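Local coordinates for protein catalase (Pseudomonas syringae, PDB 1M7S) that breaks hydrogen peroxide down into water and oxygen with the help of a bound heme, protecting the cell from peroxide damage, at residues 59-64 and 82-87; 64-69 and 285-290; 104-109 and 183-188; 212-217 and 251-256. All coordinates share one frame; numbering follows the deposited sequence.

Contact 1 (59-64 and 82-87); sequences KGEFTA and KTPVFV
Gly60 and Val85 exchange two backbone hydrogen bonds, as do Phe62 and Thr83, joining strands 59-64 and 82-87 as antiparallel neighbours whose directions lie 141° apart. Phe62 N is held to Thr83 O at 2.7 Å. Glu61-Pro84 between these pairs, and Lys59-Phe86 and Thr63-Lys82 at either end, are non-hydrogen-bonded pairs with their side chains on one face. On that face the aliphatic chain of Lys59 crosses the Phe86 ring obliquely, its CG 3.6 Å from Phe86 CD1, before a bend at chi3 turns CE aside; NZ makes a salt bridge with Glu302. Glu61 CD lies 3.8 Å from Pro84 CA. Lys82 curls over Thr63: with bends at chi3 and chi4 (-53° and -62°) its ammonium comes back to donate to Thr63 OG1, 2.8 Å from Lys82 NZ. The other face carries Phe62, Thr83 and Val85. Val85 CG2 lies 3.5 Å from Gly60 C, where no side chain intervenes, while Val85 CG1 reaches Phe62 CB at 4.1 Å. The pair forms part of the antiparallel catalase beta-barrel. Strand 284-295 flanks 55-64 on its other edge and strand 107-114 flanks 82-90; Phe62 meets Phe112 edge-to-face, and Phe86 packs on helix 299-304 through Glu302 and Thr303.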
# COMPACT_ATOMS: atom_id res chain seq x y z
N LYS A 59 24.35 -3.06 -16.82
CA LYS A 59 25.09 -1.88 -16.35
C LYS A 59 26.27 -1.60 -17.26
O LYS A 59 26.71 -2.52 -17.93
CB LYS A 59 25.58 -2.19 -14.93
CG LYS A 59 24.50 -2.02 -13.89
CD LYS A 59 24.93 -2.18 -12.46
CE LYS A 59 25.14 -3.64 -12.09
NZ LYS A 59 25.25 -3.76 -10.59
N GLY A 60 26.76 -0.38 -17.32
CA GLY A 60 27.94 -0.15 -18.22
C GLY A 60 28.44 1.29 -17.88
O GLY A 60 28.32 1.75 -16.76
N GLU A 61 28.99 1.90 -18.92
CA GLU A 61 29.52 3.26 -18.72
C GLU A 61 29.39 4.06 -20.00
O GLU A 61 29.44 3.44 -21.04
CB GLU A 61 31.04 3.19 -18.36
CG GLU A 61 31.36 2.86 -16.92
CD GLU A 61 31.84 3.98 -16.04
OE1 GLU A 61 32.22 3.73 -14.86
OE2 GLU A 61 31.90 5.14 -16.50
N PHE A 62 29.26 5.39 -19.83
CA PHE A 62 29.20 6.23 -21.02
C PHE A 62 30.41 7.20 -20.92
O PHE A 62 30.62 7.68 -19.80
CB PHE A 62 27.94 7.10 -21.01
CG PHE A 62 27.90 8.26 -21.98
CD1 PHE A 62 27.67 8.01 -23.32
CD2 PHE A 62 28.14 9.56 -21.52
CE1 PHE A 62 27.66 9.07 -24.21
CE2 PHE A 62 28.16 10.63 -22.43
CZ PHE A 62 27.91 10.37 -23.77
N THR A 63 31.05 7.37 -22.05
CA THR A 63 32.19 8.32 -22.04
C THR A 63 31.94 9.41 -23.07
O THR A 63 31.80 9.09 -24.23
CB THR A 63 33.48 7.52 -22.27
OG1 THR A 63 33.70 6.68 -21.11
CG2 THR A 63 34.68 8.48 -22.37
N ALA A 64 31.87 10.67 -22.65
CA ALA A 64 31.71 11.73 -23.66
C ALA A 64 32.99 11.99 -24.45
O ALA A 64 34.11 11.80 -23.97
CB ALA A 64 31.24 12.99 -23.00
N LYS A 82 33.60 10.22 -17.72
CA LYS A 82 33.07 8.84 -17.74
C LYS A 82 32.00 8.75 -16.68
O LYS A 82 32.21 9.11 -15.52
CB LYS A 82 34.21 7.86 -17.47
CG LYS A 82 34.01 6.43 -17.91
CD LYS A 82 35.31 5.65 -17.84
CE LYS A 82 36.47 6.30 -18.57
NZ LYS A 82 36.23 6.45 -20.05
N THR A 83 30.81 8.27 -17.11
CA THR A 83 29.67 8.20 -16.21
C THR A 83 29.09 6.77 -16.20
O THR A 83 28.84 6.26 -17.27
CB THR A 83 28.58 9.15 -16.79
OG1 THR A 83 29.05 10.52 -16.65
CG2 THR A 83 27.29 9.03 -16.02
N PRO A 84 28.96 6.18 -15.05
CA PRO A 84 28.34 4.84 -14.95
C PRO A 84 26.88 4.97 -15.40
O PRO A 84 26.26 5.97 -15.11
CB PRO A 84 28.37 4.46 -13.49
CG PRO A 84 29.09 5.58 -12.79
CD PRO A 84 29.20 6.77 -13.73
N VAL A 85 26.34 3.92 -15.98
CA VAL A 85 24.93 3.87 -16.35
C VAL A 85 24.26 2.58 -15.88
O VAL A 85 24.93 1.55 -15.71
CB VAL A 85 24.76 3.93 -17.89
CG1 VAL A 85 25.35 5.22 -18.52
CG2 VAL A 85 25.38 2.78 -18.67
N PHE A 86 22.93 2.60 -15.92
CA PHE A 86 22.13 1.39 -15.74
C PHE A 86 21.20 1.48 -16.97
O PHE A 86 20.62 2.58 -17.14
CB PHE A 86 21.38 1.38 -14.41
CG PHE A 86 20.61 0.09 -14.22
CD1 PHE A 86 21.11 -0.89 -13.40
CD2 PHE A 86 19.42 -0.11 -14.94
CE1 PHE A 86 20.45 -2.11 -13.23
CE2 PHE A 86 18.76 -1.35 -14.75
CZ PHE A 86 19.26 -2.33 -13.95
N VAL A 87 21.06 0.44 -17.77
CA VAL A 87 20.16 0.50 -18.93
C VAL A 87 19.05 -0.55 -18.72
O VAL A 87 19.41 -1.65 -18.36
CB VAL A 87 20.90 0.28 -20.24
CG1 VAL A 87 19.96 -0.03 -21.42
CG2 VAL A 87 21.77 1.52 -20.62

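Contact 2 (64-69 and 285-290); sequences ASADIS and KKIGQM
Ser65 N donates to Ile287 O at 2.9 Å, the one direct hydrogen bond between 64-69 and 285-290; it approaches from above the carbonyl plane, 51° out of it. Just before it, Ala64 and Gly288 form an antiparallel non-hydrogen-bonded pair so close that Ala64 CA lies 3.9 Å from Gly288 CA, an approach eased by the missing side chain. Ile68 and Ile287 supply the apolar part. Their side chains cross at about a right angle, with Ile68 CG2 3.9 Å from Ile287 CG2 and the two CD1 methyls also in touch. In both, CG2 lies beside the backbone N, anti to the carbonyl carbon, and it is these branches that meet. The extended Lys285 runs past Ile68 in the opposite direction, its CE 3.9 Å from Ala66 CB. Water extends the junction where the chains diverge. One molecule accepts from Ala66 N and lies 2.7 Å from Ile287 O, to which it can donate; another accepts from both Asp67 N and Lys285 NZ. Asp67 OD2 accepts from Ser69 N, an Asx turn, and also from Ser69 OG. Phe77 touches both isoleucines. On the other edge of 285-290, Ile287 and Gly288 both face Leu255 in a classic beta bulge. The contact is thus the frayed end of an antiparallel strand pair in the catalase barrel, where strand 55-64 leaves strand 284-295 and turns into a loop.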
# COMPACT_ATOMS: atom_id res chain seq x y z
N ALA A 64 31.87 10.67 -22.65
CA ALA A 64 31.71 11.73 -23.66
C ALA A 64 32.99 11.99 -24.45
O ALA A 64 34.11 11.80 -23.97
CB ALA A 64 31.24 12.99 -23.00
N SER A 65 32.80 12.53 -25.66
CA SER A 65 33.96 12.74 -26.52
C SER A 65 33.97 14.03 -27.33
O SER A 65 34.77 14.06 -28.28
CB SER A 65 34.09 11.58 -27.51
OG SER A 65 32.94 11.46 -28.33
N ALA A 66 33.10 14.99 -27.07
CA ALA A 66 33.13 16.18 -27.91
C ALA A 66 32.99 17.42 -27.05
O ALA A 66 32.64 17.32 -25.88
CB ALA A 66 31.97 16.11 -28.92
N ASP A 67 33.23 18.56 -27.69
CA ASP A 67 33.05 19.83 -26.99
C ASP A 67 31.64 20.34 -27.32
O ASP A 67 31.42 20.83 -28.45
CB ASP A 67 34.05 20.91 -27.46
CG ASP A 67 33.83 22.23 -26.75
OD1 ASP A 67 34.55 23.21 -27.10
OD2 ASP A 67 32.98 22.36 -25.84
N ILE A 68 30.71 20.18 -26.40
CA ILE A 68 29.37 20.72 -26.63
C ILE A 68 29.01 21.67 -25.49
O ILE A 68 27.85 21.96 -25.17
CB ILE A 68 28.25 19.72 -26.94
CG1 ILE A 68 28.11 18.68 -25.83
CG2 ILE A 68 28.44 19.04 -28.31
CD1 ILE A 68 26.80 17.90 -25.95
N SER A 69 30.01 22.40 -24.96
CA SER A 69 29.78 23.40 -23.90
C SER A 69 28.88 24.54 -24.36
O SER A 69 28.11 25.18 -23.64
CB SER A 69 31.15 23.93 -23.40
OG SER A 69 31.76 24.57 -24.52
N LYS A 285 25.85 14.91 -34.95
CA LYS A 285 27.19 15.06 -34.42
C LYS A 285 27.41 14.04 -33.29
O LYS A 285 26.60 13.96 -32.38
CB LYS A 285 27.39 16.48 -33.86
CG LYS A 285 28.61 16.67 -32.96
CD LYS A 285 28.86 18.10 -32.54
CE LYS A 285 30.23 18.15 -31.81
NZ LYS A 285 30.73 19.55 -31.70
N LYS A 286 28.48 13.25 -33.38
CA LYS A 286 28.72 12.27 -32.31
C LYS A 286 29.22 12.93 -31.04
O LYS A 286 30.10 13.84 -31.09
CB LYS A 286 29.76 11.24 -32.79
CG LYS A 286 30.05 10.19 -31.73
CD LYS A 286 30.67 8.95 -32.34
CE LYS A 286 32.03 9.21 -32.97
NZ LYS A 286 32.73 10.39 -32.43
N ILE A 287 28.68 12.59 -29.87
CA ILE A 287 29.10 13.21 -28.63
C ILE A 287 29.59 12.25 -27.56
O ILE A 287 29.99 12.73 -26.48
CB ILE A 287 27.98 14.07 -28.00
CG1 ILE A 287 26.71 13.25 -27.65
CG2 ILE A 287 27.61 15.23 -28.92
CD1 ILE A 287 25.78 14.12 -26.77
N GLY A 288 29.62 10.95 -27.86
CA GLY A 288 30.10 10.01 -26.83
C GLY A 288 29.79 8.56 -27.28
O GLY A 288 29.21 8.32 -28.33
N GLN A 289 30.08 7.67 -26.34
CA GLN A 289 29.94 6.23 -26.60
C GLN A 289 29.61 5.52 -25.30
O GLN A 289 30.16 5.80 -24.24
CB GLN A 289 31.14 5.59 -27.31
CG GLN A 289 30.99 4.09 -27.54
CD GLN A 289 32.20 3.54 -28.31
OE1 GLN A 289 33.03 2.91 -27.64
NE2 GLN A 289 32.33 3.67 -29.61
N MET A 290 28.63 4.58 -25.43
CA MET A 290 28.24 3.82 -24.23
C MET A 290 28.55 2.33 -24.48
O MET A 290 28.38 1.83 -25.58
CB MET A 290 26.73 4.02 -23.96
CG MET A 290 26.23 3.16 -22.80
SD MET A 290 24.53 3.61 -22.30
CE MET A 290 23.65 3.30 -23.80
O HOH W 1 33.08 12.44 -30.95
O HOH W 2 30.56 15.23 -25.72
O HOH W 3 33.45 18.58 -30.69

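Contact 3 (104-109 and 183-188); sequences DPHGFA and AGYRFM. With HEM (protoporphyrin IX containing Fe), chain E.
The heme pocket's distal wall, where strand 107-114 begins, is backed here by the loop 183-188, whose Met188 reaches His106 and Phe108. Met188 is the main contact: its chain, extended beyond CG, carries SD and CE to these two residues. Its SD lies 3.8 Å from His106 CB, and its CE methyl packs 3.7 Å from Gly107 O and 4.1 Å from Phe108 CB. Beside it, Tyr185 brings CE1 to 3.9 Å from His106 CD2; the two rings are oblique, with planes at 70°, and Met188 SD lies in the plane of the Tyr185 ring at its edge. No hydrogen bond joins the segments. The opposite side of the 104-109 backbone serves the cofactor of this heme-binding catalase barrel: Gly107 CA is 3.5 Å from the heme methyl CMA, and Ala109 CB is 4.0 Å from heme CBA. Gly107 also lies close to His52 and Asn124, the predicted active-site residues, while a water sits 2.5 Å from the heme iron. Further out, Phe108 stacks on Trp212 and Tyr185 on Phe89, and Leu237 of helix 236-246 touches both His106 and Tyr185.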
# COMPACT_ATOMS: atom_id res chain seq x y z
N ASP A 104 6.15 -5.07 -31.21
CA ASP A 104 5.97 -3.87 -30.39
C ASP A 104 7.19 -2.98 -30.61
O ASP A 104 8.23 -3.47 -31.08
CB ASP A 104 6.10 -4.30 -28.91
CG ASP A 104 4.90 -4.22 -28.00
OD1 ASP A 104 5.01 -4.64 -26.79
OD2 ASP A 104 3.82 -3.73 -28.43
N PRO A 105 7.11 -1.73 -30.19
CA PRO A 105 8.28 -0.86 -30.08
C PRO A 105 9.05 -1.46 -28.90
O PRO A 105 8.50 -2.28 -28.11
CB PRO A 105 7.80 0.54 -29.63
CG PRO A 105 6.29 0.38 -29.72
CD PRO A 105 5.96 -1.11 -29.55
N HIS A 106 10.32 -1.12 -28.73
CA HIS A 106 11.10 -1.60 -27.59
C HIS A 106 11.72 -0.40 -26.88
O HIS A 106 12.30 0.48 -27.55
CB HIS A 106 12.17 -2.63 -28.00
CG HIS A 106 11.47 -3.91 -28.35
ND1 HIS A 106 11.01 -4.17 -29.63
CD2 HIS A 106 11.08 -4.94 -27.53
CE1 HIS A 106 10.39 -5.34 -29.60
NE2 HIS A 106 10.44 -5.81 -28.37
N GLY A 107 11.63 -0.43 -25.55
CA GLY A 107 12.21 0.63 -24.72
C GLY A 107 13.74 0.50 -24.67
O GLY A 107 14.26 -0.62 -24.66
N PHE A 108 14.38 1.62 -24.43
CA PHE A 108 15.86 1.73 -24.27
C PHE A 108 16.09 2.89 -23.34
O PHE A 108 16.08 4.05 -23.72
CB PHE A 108 16.45 1.97 -25.66
CG PHE A 108 17.96 1.93 -25.79
CD1 PHE A 108 18.51 1.71 -27.03
CD2 PHE A 108 18.82 2.11 -24.71
CE1 PHE A 108 19.88 1.65 -27.24
CE2 PHE A 108 20.20 2.04 -24.89
CZ PHE A 108 20.72 1.81 -26.17
N ALA A 109 16.01 2.65 -22.02
CA ALA A 109 16.09 3.66 -20.97
C ALA A 109 17.48 3.61 -20.30
O ALA A 109 17.92 2.59 -19.75
CB ALA A 109 14.98 3.41 -19.95
N ALA A 183 15.96 -8.84 -33.51
CA ALA A 183 16.63 -10.12 -33.18
C ALA A 183 17.34 -10.01 -31.84
O ALA A 183 17.59 -11.06 -31.19
CB ALA A 183 17.63 -10.48 -34.26
N GLY A 184 17.63 -8.79 -31.39
CA GLY A 184 18.26 -8.63 -30.08
C GLY A 184 18.27 -7.15 -29.72
O GLY A 184 18.39 -6.30 -30.62
N TYR A 185 18.35 -6.84 -28.46
CA TYR A 185 18.45 -5.44 -28.01
C TYR A 185 19.79 -4.84 -28.46
O TYR A 185 19.89 -3.63 -28.73
CB TYR A 185 18.35 -5.33 -26.50
CG TYR A 185 16.97 -5.63 -25.93
CD1 TYR A 185 15.86 -4.95 -26.42
CD2 TYR A 185 16.88 -6.48 -24.84
CE1 TYR A 185 14.61 -5.18 -25.86
CE2 TYR A 185 15.64 -6.70 -24.25
CZ TYR A 185 14.54 -6.06 -24.78
OH TYR A 185 13.31 -6.31 -24.20
N ARG A 186 20.78 -5.72 -28.63
CA ARG A 186 22.09 -5.30 -29.12
C ARG A 186 22.03 -4.89 -30.59
O ARG A 186 22.94 -4.21 -31.05
CB ARG A 186 23.10 -6.49 -29.09
CG ARG A 186 23.32 -7.01 -27.67
CD ARG A 186 24.49 -8.05 -27.69
NE ARG A 186 24.03 -9.26 -28.38
CZ ARG A 186 24.84 -10.06 -29.04
NH1 ARG A 186 26.14 -9.70 -29.11
NH2 ARG A 186 24.41 -11.18 -29.63
N PHE A 187 21.03 -5.28 -31.34
CA PHE A 187 20.86 -5.03 -32.75
C PHE A 187 19.73 -4.04 -33.04
O PHE A 187 19.03 -4.21 -34.03
CB PHE A 187 20.64 -6.37 -33.49
CG PHE A 187 21.75 -7.33 -33.15
CD1 PHE A 187 21.48 -8.43 -32.35
CD2 PHE A 187 23.04 -7.14 -33.60
CE1 PHE A 187 22.46 -9.34 -32.00
CE2 PHE A 187 24.06 -8.03 -33.25
CZ PHE A 187 23.78 -9.13 -32.45
N MET A 188 19.59 -3.06 -32.18
CA MET A 188 18.62 -2.00 -32.40
C MET A 188 19.27 -0.65 -32.04
O MET A 188 20.09 -0.59 -31.12
CB MET A 188 17.32 -2.09 -31.62
CG MET A 188 17.33 -1.91 -30.12
SD MET A 188 15.71 -2.39 -29.40
CE MET A 188 15.94 -1.46 -27.87
CHA HEM E . 7.61 3.40 -19.09
CHB HEM E . 9.41 5.09 -23.26
CHC HEM E . 5.47 7.84 -23.83
CHD HEM E . 4.18 6.90 -19.24
C1A HEM E . 8.42 3.63 -20.18
C2A HEM E . 9.70 2.92 -20.43
C3A HEM E . 10.19 3.39 -21.58
C4A HEM E . 9.25 4.36 -22.10
CMA HEM E . 11.51 3.03 -22.28
CAA HEM E . 10.26 1.88 -19.45
CBA HEM E . 11.40 2.41 -18.52
CGA HEM E . 12.00 1.21 -17.74
O1A HEM E . 11.75 1.26 -16.51
O2A HEM E . 12.67 0.45 -18.46
C1B HEM E . 8.52 6.01 -23.77
C2B HEM E . 8.73 6.82 -24.96
C3B HEM E . 7.62 7.58 -25.12
C4B HEM E . 6.73 7.27 -24.04
CMB HEM E . 9.99 6.74 -25.83
CAB HEM E . 7.26 8.59 -26.21
CBB HEM E . 8.14 9.27 -26.91
C1C HEM E . 4.86 7.90 -22.60
C2C HEM E . 3.85 8.86 -22.22
C3C HEM E . 3.52 8.62 -20.95
C4C HEM E . 4.27 7.47 -20.52
CMC HEM E . 3.32 10.02 -23.11
CAC HEM E . 2.51 9.34 -20.02
CBC HEM E . 2.33 10.67 -20.00
C1D HEM E . 4.97 5.81 -18.84
C2D HEM E . 4.85 5.13 -17.57
C3D HEM E . 5.78 4.18 -17.52
C4D HEM E . 6.52 4.23 -18.76
CMD HEM E . 3.78 5.52 -16.53
CAD HEM E . 6.08 3.18 -16.36
CBD HEM E . 7.26 3.74 -15.49
CGD HEM E . 7.51 2.96 -14.22
O1D HEM E . 8.69 3.05 -13.73
O2D HEM E . 6.62 2.28 -13.65
NA HEM E . 8.17 4.45 -21.25
NB HEM E . 7.30 6.31 -23.21
NC HEM E . 5.08 7.04 -21.55
ND HEM E . 6.04 5.26 -19.53
FE HEM E . 6.68 5.82 -21.35
O HOH W 4 5.51 4.37 -23.05

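Contact 4 (212-217 and 251-256); sequences WKSLQG and PKWDLY
Trp212 and Trp253 cross at about a right angle on one face of antiparallel strands 212-214 and 252-256, with Trp212 CB 3.8 Å from Trp253 CD1. Leu255 places CD1 over one face of the Trp212 six-membered ring, 4.0 Å from its centroid and 11° off the normal, a CH-pi contact. Gln216 NE2 lies over a face of the Trp253 ring, offset toward its rim. A bend at chi2 (67°) brings Gln216 CD to the Lys252 backbone, where OE1 accepts from Lys252 N at 2.9 Å, nearly straight at 176°, and NE2 donates to Lys252 O at 3.2 Å. NE2 is also bonded to Arg186 O. Leu215 N reaches Lys252 O at 3.0 Å from the opposite face of its plane. Leu215, just past the strand, crosses Asp254 at about a right angle, Leu215 CD2 3.6 Å from Asp254 OD2, while Asp254 OD1 is bonded to Gln289. Lys213 and Asp254 exchange backbone hydrogen bonds, the tighter from Lys213 N to Asp254 O at 2.8 Å. The Gln216 amide thus acts as a surrogate for backbone: it pairs with both N and O of Lys252 after the regular strand has ended, so a side chain continues the strand pairing where 212-217 turns away.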
# COMPACT_ATOMS: atom_id res chain seq x y z
N TRP A 212 20.96 6.85 -30.26
CA TRP A 212 21.98 5.85 -29.94
C TRP A 212 22.14 5.00 -31.19
O TRP A 212 21.22 4.27 -31.58
CB TRP A 212 21.57 4.92 -28.80
CG TRP A 212 21.46 5.46 -27.44
CD1 TRP A 212 20.29 5.61 -26.73
CD2 TRP A 212 22.51 5.87 -26.54
NE1 TRP A 212 20.56 6.09 -25.49
CE2 TRP A 212 21.92 6.25 -25.33
CE3 TRP A 212 23.91 5.94 -26.66
CZ2 TRP A 212 22.63 6.69 -24.22
CZ3 TRP A 212 24.62 6.39 -25.57
CH2 TRP A 212 24.01 6.78 -24.34
N LYS A 213 23.31 5.06 -31.83
CA LYS A 213 23.56 4.28 -33.03
C LYS A 213 24.25 2.97 -32.67
O LYS A 213 25.36 2.99 -32.10
CB LYS A 213 24.43 5.03 -34.06
CG LYS A 213 24.65 4.18 -35.31
CD LYS A 213 24.95 5.03 -36.53
CE LYS A 213 25.22 4.07 -37.71
NZ LYS A 213 23.94 3.62 -38.33
N SER A 214 23.56 1.86 -32.95
CA SER A 214 24.14 0.56 -32.65
C SER A 214 25.43 0.26 -33.42
O SER A 214 25.45 0.36 -34.65
CB SER A 214 23.16 -0.57 -33.02
OG SER A 214 23.82 -1.81 -32.73
N LEU A 215 26.48 -0.08 -32.70
CA LEU A 215 27.77 -0.43 -33.30
C LEU A 215 27.78 -1.90 -33.67
O LEU A 215 28.71 -2.35 -34.33
CB LEU A 215 28.97 -0.02 -32.44
CG LEU A 215 28.97 1.51 -32.13
CD1 LEU A 215 30.23 1.88 -31.37
CD2 LEU A 215 28.84 2.34 -33.39
N GLN A 216 26.69 -2.64 -33.38
CA GLN A 216 26.58 -4.04 -33.81
C GLN A 216 25.75 -4.12 -35.08
O GLN A 216 25.60 -5.19 -35.66
CB GLN A 216 25.91 -4.87 -32.71
CG GLN A 216 26.69 -4.96 -31.43
CD GLN A 216 26.84 -3.69 -30.66
OE1 GLN A 216 27.96 -3.22 -30.41
NE2 GLN A 216 25.72 -3.10 -30.23
N GLY A 217 25.12 -3.01 -35.48
CA GLY A 217 24.27 -2.99 -36.65
C GLY A 217 22.81 -3.29 -36.20
O GLY A 217 22.54 -3.52 -35.02
N PRO A 251 28.05 -5.04 -26.00
CA PRO A 251 27.42 -4.19 -27.01
C PRO A 251 27.71 -2.73 -26.73
O PRO A 251 27.82 -2.26 -25.59
CB PRO A 251 25.89 -4.46 -26.89
CG PRO A 251 25.79 -4.82 -25.43
CD PRO A 251 27.06 -5.58 -25.06
N LYS A 252 27.89 -1.99 -27.83
CA LYS A 252 28.12 -0.56 -27.76
C LYS A 252 27.23 0.27 -28.69
O LYS A 252 26.81 -0.12 -29.76
CB LYS A 252 29.57 -0.26 -28.23
CG LYS A 252 30.56 -0.73 -27.15
CD LYS A 252 31.98 -0.89 -27.73
CE LYS A 252 32.37 0.08 -28.78
NZ LYS A 252 32.26 -0.34 -30.20
N TRP A 253 27.05 1.54 -28.23
CA TRP A 253 26.28 2.48 -29.03
C TRP A 253 26.97 3.87 -28.99
O TRP A 253 27.42 4.31 -27.95
CB TRP A 253 24.88 2.66 -28.47
CG TRP A 253 23.91 1.54 -28.67
CD1 TRP A 253 22.92 1.44 -29.59
CD2 TRP A 253 23.86 0.36 -27.86
NE1 TRP A 253 22.25 0.23 -29.42
CE2 TRP A 253 22.80 -0.42 -28.34
CE3 TRP A 253 24.58 -0.08 -26.73
CZ2 TRP A 253 22.47 -1.64 -27.76
CZ3 TRP A 253 24.27 -1.31 -26.18
CH2 TRP A 253 23.19 -2.10 -26.68
N ASP A 254 27.09 4.50 -30.14
CA ASP A 254 27.59 5.86 -30.25
C ASP A 254 26.39 6.80 -30.07
O ASP A 254 25.32 6.52 -30.65
CB ASP A 254 28.24 6.12 -31.61
CG ASP A 254 29.73 5.70 -31.60
OD1 ASP A 254 30.29 5.47 -30.52
OD2 ASP A 254 30.29 5.59 -32.71
N LEU A 255 26.57 7.82 -29.25
CA LEU A 255 25.50 8.82 -29.06
C LEU A 255 25.70 10.00 -30.00
O LEU A 255 26.77 10.64 -30.01
CB LEU A 255 25.51 9.32 -27.60
CG LEU A 255 24.44 10.34 -27.20
CD1 LEU A 255 23.03 9.74 -27.44
CD2 LEU A 255 24.64 10.79 -25.78
N TYR A 256 24.65 10.29 -30.77
CA TYR A 256 24.60 11.44 -31.64
C TYR A 256 23.52 12.46 -31.26
O TYR A 256 22.43 12.08 -30.77
CB TYR A 256 24.34 10.99 -33.08
CG TYR A 256 25.47 10.26 -33.75
CD1 TYR A 256 25.63 8.90 -33.51
CD2 TYR A 256 26.35 10.90 -34.63
CE1 TYR A 256 26.65 8.19 -34.13
CE2 TYR A 256 27.38 10.21 -35.24
CZ TYR A 256 27.53 8.86 -34.97
OH TYR A 256 28.53 8.13 -35.54

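Contacts 1, 2 and 4 lie on neighbouring strands of one antiparallel barrel sheet, their centres 13 Å apart in each pairing. Contact 1 passes into contact 2 at the shared Ala64, and Thr63 N lies 2.8 Å from Gln289 O. Strand 284-295 then joins contact 2 to contact 4, with Ile287 N 2.7 Å from Leu255 O. Phe62 of contact 1 packs on Trp212 and Leu255. Contact 3, about 12 Å from contact 4 between centres, directly borders the heme; it is tied to contact 4 by Met188 O, 2.9 Å from Trp253 NE1. Phe108 of contact 3 also packs on Met290 of contact 2; the Trp212 side chain is about 10 Å from the heme.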